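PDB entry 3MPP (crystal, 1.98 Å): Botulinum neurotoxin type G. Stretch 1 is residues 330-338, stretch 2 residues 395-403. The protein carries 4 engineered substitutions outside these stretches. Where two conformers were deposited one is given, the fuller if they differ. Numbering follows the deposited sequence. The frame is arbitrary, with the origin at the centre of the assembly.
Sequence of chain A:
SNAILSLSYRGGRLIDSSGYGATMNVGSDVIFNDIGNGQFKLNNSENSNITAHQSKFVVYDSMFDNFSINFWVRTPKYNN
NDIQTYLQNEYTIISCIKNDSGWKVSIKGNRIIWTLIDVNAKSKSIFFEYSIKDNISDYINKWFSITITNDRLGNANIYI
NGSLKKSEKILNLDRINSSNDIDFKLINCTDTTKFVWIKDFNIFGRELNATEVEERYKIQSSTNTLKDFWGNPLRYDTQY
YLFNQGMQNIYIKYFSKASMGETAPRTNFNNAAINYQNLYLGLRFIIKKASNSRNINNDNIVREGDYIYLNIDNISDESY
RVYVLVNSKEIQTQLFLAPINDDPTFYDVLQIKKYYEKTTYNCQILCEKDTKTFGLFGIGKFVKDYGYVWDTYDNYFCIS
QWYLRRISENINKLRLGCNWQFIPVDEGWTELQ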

# COMPACT_ATOMS: atom_id res chain seq x y z
N GLU A 330 1.56 1.95 -36.49
CA GLU A 330 0.23 1.76 -35.92
C GLU A 330 0.07 2.54 -34.62
O GLU A 330 1.06 2.86 -33.97
CB GLU A 330 -0.04 0.27 -35.65
CG GLU A 330 0.11 -0.61 -36.87
CD GLU A 330 -0.68 -0.09 -38.06
OE1 GLU A 330 -1.88 0.23 -37.88
OE2 GLU A 330 -0.10 0.01 -39.16
N ILE A 331 -1.19 2.83 -34.27
CA ILE A 331 -1.53 3.47 -33.01
C ILE A 331 -1.04 2.62 -31.83
O ILE A 331 -0.43 3.13 -30.88
CB ILE A 331 -3.07 3.66 -32.89
CG1 ILE A 331 -3.57 4.70 -33.89
CG2 ILE A 331 -3.47 4.08 -31.50
CD1 ILE A 331 -5.06 4.68 -34.09
N GLN A 332 -1.33 1.33 -31.89
CA GLN A 332 -0.94 0.41 -30.81
C GLN A 332 -0.14 -0.75 -31.38
O GLN A 332 -0.38 -1.21 -32.51
CB GLN A 332 -2.17 -0.11 -30.07
CG GLN A 332 -3.18 -0.80 -31.00
CD GLN A 332 -4.33 -1.45 -30.23
OE1 GLN A 332 -4.57 -1.14 -29.07
NE2 GLN A 332 -5.03 -2.36 -30.89
N THR A 333 0.83 -1.24 -30.62
CA THR A 333 1.60 -2.40 -31.06
C THR A 333 1.83 -3.33 -29.89
O THR A 333 1.99 -2.89 -28.74
CB THR A 333 2.96 -1.99 -31.68
OG1 THR A 333 2.75 -1.01 -32.70
CG2 THR A 333 3.67 -3.19 -32.27
N GLN A 334 1.82 -4.62 -30.18
CA GLN A 334 2.07 -5.64 -29.16
C GLN A 334 3.52 -5.53 -28.72
O GLN A 334 4.41 -5.31 -29.54
CB GLN A 334 1.78 -7.03 -29.74
CG GLN A 334 0.29 -7.31 -29.85
CD GLN A 334 -0.09 -7.99 -31.15
OE1 GLN A 334 0.38 -7.63 -32.22
NE2 GLN A 334 -0.96 -8.98 -31.06
N LEU A 335 3.75 -5.62 -27.41
CA LEU A 335 5.13 -5.63 -26.90
C LEU A 335 5.77 -6.97 -27.25
O LEU A 335 5.10 -8.00 -27.25
CB LEU A 335 5.16 -5.40 -25.37
CG LEU A 335 4.76 -3.98 -24.98
CD1 LEU A 335 4.66 -3.81 -23.45
CD2 LEU A 335 5.76 -2.99 -25.58
N PHE A 336 7.07 -6.93 -27.53
CA PHE A 336 7.85 -8.09 -27.97
C PHE A 336 8.64 -8.62 -26.77
O PHE A 336 9.52 -7.95 -26.27
CB PHE A 336 8.80 -7.63 -29.09
CG PHE A 336 9.74 -8.72 -29.63
CD1 PHE A 336 9.26 -9.99 -29.97
CD2 PHE A 336 11.08 -8.44 -29.84
CE1 PHE A 336 10.12 -10.97 -30.48
CE2 PHE A 336 11.96 -9.41 -30.36
CZ PHE A 336 11.48 -10.67 -30.68
N LEU A 337 8.28 -9.81 -26.29
CA LEU A 337 8.95 -10.35 -25.11
C LEU A 337 9.95 -11.36 -25.65
O LEU A 337 9.55 -12.39 -26.20
CB LEU A 337 7.94 -11.02 -24.14
CG LEU A 337 6.71 -10.18 -23.78
CD1 LEU A 337 5.78 -10.89 -22.76
CD2 LEU A 337 7.12 -8.80 -23.27
N ALA A 338 11.25 -11.05 -25.53
CA ALA A 338 12.28 -11.81 -26.26
C ALA A 338 13.63 -11.94 -25.53
O ALA A 338 13.94 -11.15 -24.63
CB ALA A 338 12.51 -11.17 -27.63
N ASN A 395 -6.73 -9.74 -26.15
CA ASN A 395 -6.17 -8.58 -25.46
C ASN A 395 -4.70 -8.85 -25.16
O ASN A 395 -4.36 -9.88 -24.60
CB ASN A 395 -6.96 -8.29 -24.18
CG ASN A 395 -8.37 -7.83 -24.48
OD1 ASN A 395 -8.62 -7.23 -25.52
ND2 ASN A 395 -9.31 -8.10 -23.57
N TYR A 396 -3.83 -7.91 -25.54
CA TYR A 396 -2.39 -8.11 -25.43
C TYR A 396 -1.71 -6.98 -24.67
O TYR A 396 -2.14 -5.83 -24.76
CB TYR A 396 -1.74 -8.20 -26.82
CG TYR A 396 -2.07 -9.47 -27.56
CD1 TYR A 396 -1.29 -10.61 -27.40
CD2 TYR A 396 -3.16 -9.53 -28.42
CE1 TYR A 396 -1.58 -11.78 -28.07
CE2 TYR A 396 -3.46 -10.70 -29.11
CZ TYR A 396 -2.67 -11.82 -28.92
OH TYR A 396 -2.96 -12.98 -29.59
N PHE A 397 -0.67 -7.34 -23.92
CA PHE A 397 0.30 -6.41 -23.35
C PHE A 397 0.87 -5.61 -24.52
O PHE A 397 1.47 -6.18 -25.42
CB PHE A 397 1.40 -7.26 -22.68
CG PHE A 397 2.37 -6.49 -21.79
CD1 PHE A 397 1.98 -5.36 -21.08
CD2 PHE A 397 3.67 -6.98 -21.60
CE1 PHE A 397 2.89 -4.69 -20.24
CE2 PHE A 397 4.58 -6.33 -20.77
CZ PHE A 397 4.18 -5.19 -20.07
N CYS A 398 0.65 -4.29 -24.54
CA CYS A 398 1.02 -3.50 -25.71
C CYS A 398 1.56 -2.14 -25.29
O CYS A 398 1.54 -1.79 -24.11
CB CYS A 398 -0.20 -3.30 -26.62
SG CYS A 398 -1.43 -2.16 -25.92
N ILE A 399 2.04 -1.39 -26.27
CA ILE A 399 2.32 0.03 -26.09
C ILE A 399 1.40 0.79 -27.04
O ILE A 399 1.20 0.34 -28.18
CB ILE A 399 3.82 0.36 -26.34
CG1 ILE A 399 4.11 1.84 -26.07
CG2 ILE A 399 4.25 -0.04 -27.75
CD1 ILE A 399 5.60 2.18 -25.92
N SER A 400 0.80 1.89 -26.58
CA SER A 400 -0.15 2.63 -27.41
C SER A 400 -0.08 4.15 -27.24
O SER A 400 0.07 4.65 -26.13
CB SER A 400 -1.58 2.14 -27.13
OG SER A 400 -2.51 2.83 -27.93
N GLN A 401 -0.16 4.87 -28.36
CA GLN A 401 -0.30 6.32 -28.35
C GLN A 401 -1.67 6.77 -27.84
O GLN A 401 -1.87 7.94 -27.55
CB GLN A 401 -0.11 6.87 -29.77
CG GLN A 401 1.11 6.35 -30.49
CD GLN A 401 2.36 7.15 -30.20
OE1 GLN A 401 3.17 7.41 -31.10
NE2 GLN A 401 2.54 7.55 -28.95
N TRP A 402 -2.64 5.85 -27.78
CA TRP A 402 -3.99 6.17 -27.31
C TRP A 402 -3.96 6.75 -25.90
O TRP A 402 -4.74 7.64 -25.56
CB TRP A 402 -4.86 4.91 -27.36
CG TRP A 402 -6.09 4.92 -26.48
CD1 TRP A 402 -6.27 4.18 -25.34
CD2 TRP A 402 -7.29 5.68 -26.66
NE1 TRP A 402 -7.51 4.44 -24.81
CE2 TRP A 402 -8.16 5.35 -25.60
CE3 TRP A 402 -7.73 6.59 -27.63
CZ2 TRP A 402 -9.43 5.91 -25.47
CZ3 TRP A 402 -9.00 7.15 -27.49
CH2 TRP A 402 -9.83 6.81 -26.44
N TYR A 403 -3.04 6.24 -25.09
CA TYR A 403 -2.94 6.64 -23.69
C TYR A 403 -2.36 8.04 -23.48
O TYR A 403 -2.46 8.60 -22.39
CB TYR A 403 -2.13 5.61 -22.90
CG TYR A 403 -2.75 4.23 -22.86
CD1 TYR A 403 -3.99 4.01 -22.25
CD2 TYR A 403 -2.08 3.13 -23.40
CE1 TYR A 403 -4.54 2.73 -22.20
CE2 TYR A 403 -2.62 1.87 -23.36
CZ TYR A 403 -3.83 1.66 -22.75
OH TYR A 403 -4.33 0.39 -22.72
O HOH W 1 -4.94 1.33 -27.85
O HOH W 2 2.88 -8.51 -25.81

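Strand 332-334 runs antiparallel to strand 395-400, their N-to-C directions 140° apart and their axes 4.7 Å apart at closest approach. Four backbone hydrogen bonds join the two stretches. Thr333 and Ile399 form the hydrogen-bonded pair at the centre: Thr333 N donates to Ile399 O and Ile399 N donates to Thr333 O, both at 2.9 Å. On one side of this pair Gln401 N donates to Ile331 O (3.1 Å); on the other Leu335 N donates to Phe397 O (3.1 Å). Between these bonds lie the non-hydrogen-bonded pairs Gln332–Ser400 and Gln334–Cys398, whose CA atoms approach to 4.1 and 4.2 Å. There the CA hydrogens can face carbonyls, as in the contact of Gln332 CA with Ile399 O at 3.4 Å. A water donates to both Leu335 O and Phe397 O, bridging the stretches beside the direct Leu335 N to Phe397 O bond.

Leu335 gives the contact its greasy centre. Its CA-to-CB bond points toward the other stretch, and its m,t rotamer places CD1 3.5 Å from the centroid of the Phe397 ring, almost on the ring normal, while CD2 lies 3.9 Å from Ile399 CB. A branched leucine can thus touch an aromatic face and a beta-branched neighbour at once. Leu337 CD2 meets the edge of the same ring, 4.2 Å from Phe397 CD2. The contact buries 600 Å² over both sides, and Leu335, Leu337, Phe397 and Ile399 are buried, as suits hydrocarbon side chains.

The face carrying Gln332 and Ser400 is more polar. A water bridges the pair: it donates to Gln332 OE1 (2.8 Å) and hydrogen-bonds Ser400 OG (2.9 Å). The small serine also accepts from its own stretch, Trp402 N to Ser400 OG at 3.0 Å. Gln334, flexible enough to fold back, lays NE2 over a face of the Tyr396 ring, 3.5 Å from Tyr396 CD2.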